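Local coordinates for protein thymine dioxygenase (Neurospora crassa, PDB 5C3Q) that probably hydroxylates the methyl group of thymine as an iron- and 2-oxoglutarate-dependent dioxygenase, and is caught here with thymine, 2-oxoglutarate and nickel bound, at residues 53-58 and 152-157; 157-162 and 187-192; 256-261 and 324-329. All coordinates share one frame; numbering follows the deposited sequence.

Interaction 1. Residues 53-58 and 152-157; sequences IPIQPD and NNFFDQ. With EDO (1,2-ethanediol), chain L.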
loop_
_atom_site.group_PDB
_atom_site.type_symbol
_atom_site.label_atom_id
_atom_site.label_comp_id
_atom_site.label_asym_id
_atom_site.label_seq_id
_atom_site.Cartn_x
_atom_site.Cartn_y
_atom_site.Cartn_z
ATOM N N ILE A 53 14.909 8.375 -1.495
ATOM C CA ILE A 53 14.409 7.770 -2.725
ATOM C C ILE A 53 14.465 8.818 -3.842
ATOM O O ILE A 53 14.558 10.012 -3.560
ATOM C CB ILE A 53 12.972 7.205 -2.563
ATOM C CG1 ILE A 53 12.010 8.261 -2.000
ATOM C CG2 ILE A 53 12.988 5.980 -1.657
ATOM C CD1 ILE A 53 10.549 7.967 -2.266
ATOM N N PRO A 54 14.406 8.383 -5.112
ATOM C CA PRO A 54 14.504 9.348 -6.215
ATOM C C PRO A 54 13.341 10.351 -6.330
ATOM O O PRO A 54 13.496 11.387 -6.981
ATOM C CB PRO A 54 14.563 8.457 -7.468
ATOM C CG PRO A 54 14.921 7.098 -6.974
ATOM C CD PRO A 54 14.316 7.000 -5.608
ATOM N N ILE A 55 12.197 10.058 -5.717
ATOM C CA ILE A 55 11.061 10.991 -5.731
ATOM C C ILE A 55 11.350 12.156 -4.786
ATOM O O ILE A 55 11.577 11.947 -3.597
ATOM C CB ILE A 55 9.740 10.293 -5.326
ATOM C CG1 ILE A 55 9.376 9.221 -6.358
ATOM C CG2 ILE A 55 8.606 11.307 -5.210
ATOM C CD1 ILE A 55 8.312 8.245 -5.901
ATOM N N GLN A 56 11.333 13.377 -5.320
ATOM C CA GLN A 56 11.705 14.576 -4.558
ATOM C C GLN A 56 10.649 14.971 -3.520
ATOM O O GLN A 56 9.452 14.901 -3.799
ATOM C CB GLN A 56 11.938 15.763 -5.500
ATOM C CG GLN A 56 13.152 15.627 -6.404
ATOM C CD GLN A 56 14.468 15.627 -5.644
ATOM O OE1 GLN A 56 15.257 14.690 -5.761
ATOM N NE2 GLN A 56 14.713 16.677 -4.858
ATOM N N PRO A 57 11.094 15.409 -2.324
ATOM C CA PRO A 57 10.145 15.786 -1.263
ATOM C C PRO A 57 9.209 16.943 -1.622
ATOM O O PRO A 57 8.060 16.943 -1.183
ATOM C CB PRO A 57 11.040 16.157 -0.068
ATOM C CG PRO A 57 12.441 16.159 -0.560
ATOM C CD PRO A 57 12.496 15.436 -1.867
ATOM N N ASP A 58 9.682 17.916 -2.400
ATOM C CA ASP A 58 8.816 19.032 -2.806
ATOM C C ASP A 58 7.727 18.574 -3.779
ATOM O O ASP A 58 6.608 19.076 -3.728
ATOM C CB ASP A 58 9.616 20.213 -3.378
ATOM C CG ASP A 58 10.288 19.896 -4.703
ATOM O OD1 ASP A 58 10.839 18.783 -4.849
ATOM O OD2 ASP A 58 10.275 20.772 -5.596
ATOM N N ASN A 152 -0.536 11.448 -12.841
ATOM C CA ASN A 152 0.112 10.601 -13.850
ATOM C C ASN A 152 1.635 10.634 -13.730
ATOM O O ASN A 152 2.295 9.603 -13.866
ATOM C CB ASN A 152 -0.316 11.006 -15.264
ATOM C CG ASN A 152 -1.682 10.464 -15.634
ATOM O OD1 ASN A 152 -2.167 9.504 -15.038
ATOM N ND2 ASN A 152 -2.307 11.076 -16.631
ATOM N N ASN A 153 2.179 11.822 -13.480
ATOM C CA ASN A 153 3.609 11.988 -13.212
ATOM C C ASN A 153 4.012 11.169 -11.990
ATOM O O ASN A 153 4.963 10.392 -12.040
ATOM C CB ASN A 153 3.931 13.471 -12.991
ATOM C CG ASN A 153 5.421 13.752 -12.892
ATOM O OD1 ASN A 153 6.252 12.845 -12.925
ATOM N ND2 ASN A 153 5.767 15.023 -12.773
ATOM N N PHE A 154 3.264 11.324 -10.903
ATOM C CA PHE A 154 3.528 10.567 -9.679
ATOM C C PHE A 154 3.417 9.060 -9.910
ATOM O O PHE A 154 4.264 8.299 -9.443
ATOM C CB PHE A 154 2.585 11.004 -8.561
ATOM C CG PHE A 154 2.957 10.463 -7.209
ATOM C CD1 PHE A 154 4.121 10.883 -6.578
ATOM C CD2 PHE A 154 2.143 9.545 -6.564
ATOM C CE1 PHE A 154 4.468 10.392 -5.333
ATOM C CE2 PHE A 154 2.484 9.050 -5.317
ATOM C CZ PHE A 154 3.648 9.477 -4.699
ATOM N N PHE A 155 2.390 8.639 -10.643
ATOM C CA PHE A 155 2.200 7.222 -10.983
ATOM C C PHE A 155 3.457 6.626 -11.634
ATOM O O PHE A 155 3.925 5.559 -11.229
ATOM C CB PHE A 155 0.983 7.051 -11.909
ATOM C CG PHE A 155 0.606 5.615 -12.178
ATOM C CD1 PHE A 155 1.281 4.871 -13.136
ATOM C CD2 PHE A 155 -0.434 5.015 -11.487
ATOM C CE1 PHE A 155 0.937 3.551 -13.387
ATOM C CE2 PHE A 155 -0.784 3.697 -11.732
ATOM C CZ PHE A 155 -0.100 2.964 -12.685
ATOM N N ASP A 156 3.997 7.324 -12.630
ATOM C CA ASP A 156 5.175 6.850 -13.375
ATOM C C ASP A 156 6.463 6.855 -12.542
ATOM O O ASP A 156 7.308 5.977 -12.700
ATOM C CB ASP A 156 5.363 7.663 -14.662
ATOM C CG ASP A 156 4.265 7.397 -15.687
ATOM O OD1 ASP A 156 3.555 6.373 -15.553
ATOM O OD2 ASP A 156 4.108 8.203 -16.627
ATOM N N GLN A 157 6.602 7.825 -11.645
ATOM C CA GLN A 157 7.749 7.850 -10.734
ATOM C C GLN A 157 7.697 6.718 -9.698
ATOM O O GLN A 157 8.730 6.141 -9.360
ATOM C CB GLN A 157 7.857 9.207 -10.048
ATOM C CG GLN A 157 8.226 10.317 -11.017
ATOM C CD GLN A 157 8.566 11.618 -10.319
ATOM O OE1 GLN A 157 9.255 11.628 -9.295
ATOM N NE2 GLN A 157 8.091 12.727 -10.872
HETATM C C1 EDO L . 9.707 12.291 0.138
HETATM O O1 EDO L . 9.232 10.944 0.037
HETATM C C2 EDO L . 11.203 12.301 -0.106
HETATM O O2 EDO L . 11.495 11.517 -1.266
HETATM O O HOH W 1 10.112 13.929 -7.786
#
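Gln157 turns the oxygen of its amide against the aliphatic flank of Ile55, where OE1 comes closest, 3.8 Å from CG1 of that isoleucine, with Gln157 CB alongside. The polar side of the contact is managed at one remove. A single water accepts a hydrogen bond from Gln56 N at 2.8 Å and donates one to Gln157 OE1 at 2.9 Å, so the N-cap residue of helix 57-71 is joined to helix 147-173 by a water-mediated link. The orientation of the amide is settled within its own helix: Gln157 NE2 donates to Asn153 OD1 one turn earlier, 2.8 Å away and nearly straight at 165°. The acceptor lies almost in the amide plane of Gln157, although the donor sits well above the carbonyl plane of Asn153. This grip on NE2 leaves OE1 facing the water.

Ile55 divides its branches between two neighbours. With CG1 beside the backbone N (chi1 -64°), that arm runs obliquely over Gln157, while CG2 meets the edge of the Phe154 ring, 4.2 Å from CE1. Phe154 is itself packed edge-to-face with Phe226 and touched by Phe59 and Val63 of helix 57-71. The contact joins the N-terminal part of the iron/ascorbate-dependent oxidoreductase fold, at the turn between strand 47-51 and helix 57-71, to the long helix 147-173 beside the double-stranded beta-helix core.

Interaction 2. Residues 157-162 and 187-192; sequences QCKALH and GDNILR. With AKG (2-oxoglutaric acid), chain F; TDR (thymine), chain G; EDO (1,2-ethanediol), chain I.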
loop_
_atom_site.group_PDB
_atom_site.type_symbol
_atom_site.label_atom_id
_atom_site.label_comp_id
_atom_site.label_asym_id
_atom_site.label_seq_id
_atom_site.Cartn_x
_atom_site.Cartn_y
_atom_site.Cartn_z
ATOM N N GLN A 157 6.602 7.825 -11.645
ATOM C CA GLN A 157 7.749 7.850 -10.734
ATOM C C GLN A 157 7.697 6.718 -9.698
ATOM O O GLN A 157 8.730 6.141 -9.360
ATOM C CB GLN A 157 7.857 9.207 -10.048
ATOM C CG GLN A 157 8.226 10.317 -11.017
ATOM C CD GLN A 157 8.566 11.618 -10.319
ATOM O OE1 GLN A 157 9.255 11.628 -9.295
ATOM N NE2 GLN A 157 8.091 12.727 -10.872
ATOM N N CYS A 158 6.501 6.400 -9.205
ATOM C CA CYS A 158 6.320 5.253 -8.308
ATOM C C CYS A 158 6.504 3.934 -9.058
ATOM O O CYS A 158 7.032 2.968 -8.504
ATOM C CB CYS A 158 4.938 5.277 -7.649
ATOM S SG CYS A 158 4.704 6.579 -6.418
ATOM N N LYS A 159 6.053 3.896 -10.308
ATOM C CA LYS A 159 6.277 2.746 -11.189
ATOM C C LYS A 159 7.776 2.480 -11.347
ATOM O O LYS A 159 8.216 1.331 -11.307
ATOM C CB LYS A 159 5.625 3.005 -12.556
ATOM C CG LYS A 159 6.019 2.064 -13.685
ATOM C CD LYS A 159 5.387 2.533 -14.990
ATOM C CE LYS A 159 5.974 1.834 -16.197
ATOM N NZ LYS A 159 5.436 2.410 -17.464
ATOM N N ALA A 160 8.549 3.548 -11.518
ATOM C CA ALA A 160 10.008 3.442 -11.613
ATOM C C ALA A 160 10.627 2.950 -10.298
ATOM O O ALA A 160 11.533 2.124 -10.313
ATOM C CB ALA A 160 10.614 4.775 -12.025
ATOM N N LEU A 161 10.132 3.447 -9.164
ATOM C CA LEU A 161 10.625 2.995 -7.854
ATOM C C LEU A 161 10.321 1.517 -7.598
ATOM O O LEU A 161 11.140 0.799 -7.023
ATOM C CB LEU A 161 10.042 3.856 -6.730
ATOM C CG LEU A 161 10.535 3.576 -5.309
ATOM C CD1 LEU A 161 12.054 3.630 -5.218
ATOM C CD2 LEU A 161 9.913 4.561 -4.330
ATOM N N HIS A 162 9.144 1.062 -8.019
ATOM C CA HIS A 162 8.794 -0.358 -7.939
ATOM C C HIS A 162 9.859 -1.218 -8.613
ATOM O O HIS A 162 10.352 -2.188 -8.028
ATOM C CB HIS A 162 7.437 -0.612 -8.600
ATOM C CG HIS A 162 7.014 -2.049 -8.596
ATOM N ND1 HIS A 162 6.272 -2.607 -9.613
ATOM C CD2 HIS A 162 7.221 -3.041 -7.696
ATOM C CE1 HIS A 162 6.044 -3.880 -9.344
ATOM N NE2 HIS A 162 6.606 -4.168 -8.185
ATOM N N GLY A 187 3.542 -1.966 -15.512
ATOM C CA GLY A 187 3.067 -0.967 -14.563
ATOM C C GLY A 187 1.579 -1.090 -14.287
ATOM O O GLY A 187 0.868 -0.086 -14.238
ATOM N N ASP A 188 1.115 -2.323 -14.093
ATOM C CA ASP A 188 -0.282 -2.601 -13.759
ATOM C C ASP A 188 -0.524 -2.319 -12.275
ATOM O O ASP A 188 -0.952 -3.188 -11.524
ATOM C CB ASP A 188 -0.634 -4.057 -14.095
ATOM C CG ASP A 188 -0.761 -4.303 -15.584
ATOM O OD1 ASP A 188 -1.282 -3.425 -16.297
ATOM O OD2 ASP A 188 -0.345 -5.382 -16.043
ATOM N N ASN A 189 -0.268 -1.078 -11.883
ATOM C CA ASN A 189 -0.283 -0.663 -10.492
ATOM C C ASN A 189 -1.501 0.208 -10.200
ATOM O O ASN A 189 -2.165 0.690 -11.123
ATOM C CB ASN A 189 1.009 0.097 -10.201
ATOM C CG ASN A 189 2.247 -0.714 -10.549
ATOM O OD1 ASN A 189 2.271 -1.935 -10.371
ATOM N ND2 ASN A 189 3.272 -0.046 -11.064
ATOM N N ILE A 190 -1.803 0.398 -8.919
ATOM C CA ILE A 190 -2.924 1.238 -8.510
ATOM C C ILE A 190 -2.440 2.304 -7.536
ATOM O O ILE A 190 -1.850 1.999 -6.495
ATOM C CB ILE A 190 -4.069 0.413 -7.883
ATOM C CG1 ILE A 190 -4.695 -0.527 -8.924
ATOM C CG2 ILE A 190 -5.135 1.315 -7.272
ATOM C CD1 ILE A 190 -5.492 0.159 -10.017
ATOM N N LEU A 191 -2.681 3.559 -7.899
ATOM C CA LEU A 191 -2.359 4.699 -7.054
ATOM C C LEU A 191 -3.600 5.031 -6.230
ATOM O O LEU A 191 -4.588 5.538 -6.765
ATOM C CB LEU A 191 -1.924 5.882 -7.926
ATOM C CG LEU A 191 -1.735 7.268 -7.314
ATOM C CD1 LEU A 191 -0.702 7.246 -6.203
ATOM C CD2 LEU A 191 -1.327 8.249 -8.403
ATOM N N ARG A 192 -3.551 4.715 -4.937
ATOM C CA ARG A 192 -4.665 4.975 -4.029
ATOM C C ARG A 192 -4.402 6.212 -3.169
ATOM O O ARG A 192 -3.558 6.190 -2.268
ATOM C CB ARG A 192 -4.923 3.762 -3.133
ATOM C CG ARG A 192 -6.084 3.945 -2.165
ATOM C CD ARG A 192 -6.217 2.782 -1.200
ATOM N NE ARG A 192 -7.252 1.838 -1.605
ATOM C CZ ARG A 192 -7.638 0.782 -0.893
ATOM N NH1 ARG A 192 -7.070 0.501 0.278
ATOM N NH2 ARG A 192 -8.601 -0.006 -1.361
HETATM C C1 AKG F . -4.065 0.542 2.428
HETATM O O1 AKG F . -3.976 -0.649 2.028
HETATM O O2 AKG F . -4.731 1.394 1.803
HETATM C C2 AKG F . -3.382 0.946 3.667
HETATM O O5 AKG F . -2.863 0.092 4.382
HETATM C C3 AKG F . -3.332 2.412 4.053
HETATM C C4 AKG F . -2.442 2.623 5.275
HETATM C C5 AKG F . -2.311 4.088 5.621
HETATM O O3 AKG F . -1.294 4.446 6.252
HETATM O O4 AKG F . -3.207 4.894 5.290
HETATM N N1 TDR G . -6.611 -2.540 -3.397
HETATM C C2 TDR G . -5.564 -3.019 -4.271
HETATM O O2 TDR G . -5.647 -2.839 -5.471
HETATM N N3 TDR G . -4.421 -3.705 -3.715
HETATM C C4 TDR G . -4.312 -3.914 -2.308
HETATM O O4 TDR G . -3.332 -4.495 -1.874
HETATM C C5 TDR G . -5.374 -3.434 -1.410
HETATM C CM5 TDR G . -5.318 -3.628 0.073
HETATM C C6 TDR G . -6.531 -2.744 -1.987
HETATM C C1 EDO I . -12.124 0.556 -3.579
HETATM O O1 EDO I . -10.859 0.737 -2.936
HETATM C C2 EDO I . -13.203 0.253 -2.549
HETATM O O2 EDO I . -13.284 -1.152 -2.291
HETATM O O HOH W 2 4.786 -2.540 -11.932
#
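Asn189 reaches residues 157-162 of helix 147-173 with both ends of its amide. From CB, directed at the helix, the chain passes to CG, held beside the backbone N (chi1 -55°), and there divides. ND2 comes against the backbone side of Lys159, 4.1 Å from CA, and is hydrogen-bonded to Tyr293 OH. OD1 accepts from Asn296 N and probably from a water 3.0 Å away; the same water lies in the plane of the His162 ring, 2.8 Å from ND1. Ring and amide planes stand 80° apart, OD1 approaching ND1 to 4.1 Å, and the water bridges the two. Beside them the extended Lys159 runs past Gly187, CD to CA 4.2 Å, where positive phi marks the exit from helix 181-184.

Farther along, Arg192 carries strand 190-200 into the active site. Its NH1 donates to 2-oxoglutarate O2 at 2.9 Å in the guanidinium plane, thymine C6 lies over one face, and NE is salt-bridged to Glu124. With a leucine here, 2-oxoglutarate O2 is likely to lose its charged donor and Glu124 its mate. A helix packed behind a core strand that delivers cosubstrate and substrate contacts in this way is part of the double-stranded beta-helix fold of 2-oxoglutarate dioxygenases.

Interaction 3. Residues 256-261 and 324-329; sequences AGDLLA and GKYLVQ. With EDO (1,2-ethanediol), chain J.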
loop_
_atom_site.group_PDB
_atom_site.type_symbol
_atom_site.label_atom_id
_atom_site.label_comp_id
_atom_site.label_asym_id
_atom_site.label_seq_id
_atom_site.Cartn_x
_atom_site.Cartn_y
_atom_site.Cartn_z
ATOM N N ALA A 256 5.735 -5.787 1.533
ATOM C CA ALA A 256 5.439 -6.824 0.559
ATOM C C ALA A 256 3.968 -7.205 0.652
ATOM O O ALA A 256 3.395 -7.196 1.731
ATOM C CB ALA A 256 6.315 -8.037 0.799
ATOM N N GLY A 257 3.364 -7.520 -0.490
ATOM C CA GLY A 257 1.992 -8.002 -0.538
ATOM C C GLY A 257 1.898 -9.518 -0.668
ATOM O O GLY A 257 2.905 -10.215 -0.793
ATOM N N ASP A 258 0.669 -10.019 -0.676
ATOM C CA ASP A 258 0.418 -11.457 -0.645
ATOM C C ASP A 258 0.947 -12.190 -1.862
ATOM O O ASP A 258 1.379 -13.331 -1.750
ATOM C CB ASP A 258 -1.075 -11.729 -0.446
ATOM C CG ASP A 258 -1.567 -11.275 0.918
ATOM O OD1 ASP A 258 -0.717 -11.130 1.832
ATOM O OD2 ASP A 258 -2.791 -11.065 1.084
ATOM N N LEU A 259 0.931 -11.537 -3.022
ATOM C CA LEU A 259 1.416 -12.174 -4.235
ATOM C C LEU A 259 2.938 -12.376 -4.160
ATOM O O LEU A 259 3.445 -13.430 -4.549
ATOM C CB LEU A 259 1.004 -11.360 -5.473
ATOM C CG LEU A 259 0.550 -12.055 -6.763
ATOM C CD1 LEU A 259 -0.154 -13.392 -6.551
ATOM C CD2 LEU A 259 -0.349 -11.102 -7.549
ATOM N N LEU A 260 3.666 -11.390 -3.638
ATOM C CA LEU A 260 5.120 -11.543 -3.466
ATOM C C LEU A 260 5.449 -12.610 -2.416
ATOM O O LEU A 260 6.361 -13.403 -2.605
ATOM C CB LEU A 260 5.794 -10.209 -3.110
ATOM C CG LEU A 260 7.318 -10.240 -2.920
ATOM C CD1 LEU A 260 8.035 -10.850 -4.118
ATOM C CD2 LEU A 260 7.845 -8.837 -2.661
ATOM N N ALA A 261 4.697 -12.632 -1.322
ATOM C CA ALA A 261 4.846 -13.679 -0.307
ATOM C C ALA A 261 4.770 -15.057 -0.955
ATOM O O ALA A 261 5.656 -15.894 -0.785
ATOM C CB ALA A 261 3.767 -13.538 0.757
ATOM N N GLY A 324 -3.077 -11.425 -12.658
ATOM C CA GLY A 324 -4.304 -10.654 -12.884
ATOM C C GLY A 324 -5.532 -11.309 -12.281
ATOM O O GLY A 324 -6.306 -10.667 -11.572
ATOM N N LYS A 325 -5.686 -12.600 -12.552
ATOM C CA LYS A 325 -6.796 -13.396 -12.035
ATOM C C LYS A 325 -6.840 -13.417 -10.501
ATOM O O LYS A 325 -7.906 -13.264 -9.899
ATOM C CB LYS A 325 -6.686 -14.822 -12.576
ATOM C CG LYS A 325 -7.814 -15.751 -12.178
ATOM C CD LYS A 325 -7.687 -17.084 -12.896
ATOM C CE LYS A 325 -8.896 -17.969 -12.639
ATOM N NZ LYS A 325 -8.947 -18.449 -11.229
ATOM N N TYR A 326 -5.681 -13.607 -9.876
ATOM C CA TYR A 326 -5.594 -13.594 -8.415
ATOM C C TYR A 326 -6.095 -12.268 -7.844
ATOM O O TYR A 326 -6.902 -12.249 -6.920
ATOM C CB TYR A 326 -4.159 -13.847 -7.953
ATOM C CG TYR A 326 -4.000 -13.807 -6.452
ATOM C CD1 TYR A 326 -4.303 -14.919 -5.676
ATOM C CD2 TYR A 326 -3.563 -12.651 -5.804
ATOM C CE1 TYR A 326 -4.167 -14.891 -4.301
ATOM C CE2 TYR A 326 -3.427 -12.612 -4.426
ATOM C CZ TYR A 326 -3.733 -13.736 -3.680
ATOM O OH TYR A 326 -3.605 -13.719 -2.307
ATOM N N LEU A 327 -5.619 -11.160 -8.406
ATOM C CA LEU A 327 -5.982 -9.834 -7.899
ATOM C C LEU A 327 -7.477 -9.563 -7.972
ATOM O O LEU A 327 -8.059 -9.070 -7.006
ATOM C CB LEU A 327 -5.239 -8.731 -8.653
ATOM C CG LEU A 327 -3.774 -8.512 -8.282
ATOM C CD1 LEU A 327 -3.172 -7.510 -9.250
ATOM C CD2 LEU A 327 -3.621 -8.023 -6.848
ATOM N N VAL A 328 -8.097 -9.866 -9.113
ATOM C CA VAL A 328 -9.535 -9.623 -9.264
ATOM C C VAL A 328 -10.337 -10.456 -8.271
ATOM O O VAL A 328 -11.326 -9.974 -7.731
ATOM C CB VAL A 328 -10.072 -9.825 -10.707
ATOM C CG1 VAL A 328 -9.526 -8.748 -11.625
ATOM C CG2 VAL A 328 -9.763 -11.210 -11.254
ATOM N N GLN A 329 -9.892 -11.683 -8.005
ATOM C CA GLN A 329 -10.525 -12.516 -6.981
ATOM C C GLN A 329 -10.470 -11.854 -5.603
ATOM O O GLN A 329 -11.460 -11.865 -4.876
ATOM C CB GLN A 329 -9.899 -13.914 -6.949
ATOM C CG GLN A 329 -10.304 -14.763 -8.147
ATOM C CD GLN A 329 -9.581 -16.100 -8.286
ATOM O OE1 GLN A 329 -9.892 -16.866 -9.197
ATOM N NE2 GLN A 329 -8.623 -16.389 -7.405
HETATM C C1 EDO J . -7.734 -15.763 -3.758
HETATM O O1 EDO J . -7.387 -15.473 -5.117
HETATM C C2 EDO J . -9.058 -16.521 -3.722
HETATM O O2 EDO J . -9.883 -16.098 -2.628
#
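Leu259 places a methyl over the ring face of Tyr326, and this CH-pi contact is the heart of the packing between the two helices. CD1 stands 4.0 Å from the ring centroid and 29° off the normal, displaced so that its nearest ring atom is Tyr326 CD2 at 3.6 Å. Leucine and tyrosine run antiparallel alongside one another. With Tyr326 CG opposite the backbone N (chi1 178°), the ring extends across to Leu259. The other methyl of Leu259, CD2, approaches Leu327 CG at 4.4 Å, and at the far end of the tyrosine its OH comes within 3.7 Å of Asp258 CB.

In the next shell, Arg330, Thr217 and Ser270 fix the polar ends of these side chains. Arg330 NH1 serves both sides of the contact, hydrogen-bonded to Tyr326 OH and salt-bridged to Asp258 OD2. The same carboxylate oxygen also meets Thr217 OG1, while OD1 is bonded to Ser270 OG; the salt bridge to Arg330 would probably favour the ionised form of Asp258.

Farther out, Ile321 of strand 321-322 touches both Leu259 and Tyr326, and Leu327, its side chain about 5 Å from thymine at nearest atoms, rests on Tyr219. Helix 258-263 follows strand 251-256, makes backbone bonds to Asp218, Tyr219 and Gly220 beside the metal site, and sets Leu260 against Met166 and Ile169 of helix 147-173, whereas helix 323-332, near the C terminus of the chain, packs against helix 258-263.

In the fold
Three contacts met in succession along the chain illustrate how helices can be fastened around a sheet. Interaction 1 closes the longest excursion, from the turn before helix 57-71 to helix 147-173. Interaction 2 closes a short, mainly helical loop ending on strand 190-200; the segments of these two share Gln157, and both contacts use helix 147-173. Interaction 3 comes last, spanning strands 273-275 and 284-295 to join helices 258-263 and 323-332. None nests or crosses. The first two also touch, Phe155 packing on Asn189 and Phe154 on Leu191, whereas the centre of interaction 3 lies about 24 Å from that of interaction 1.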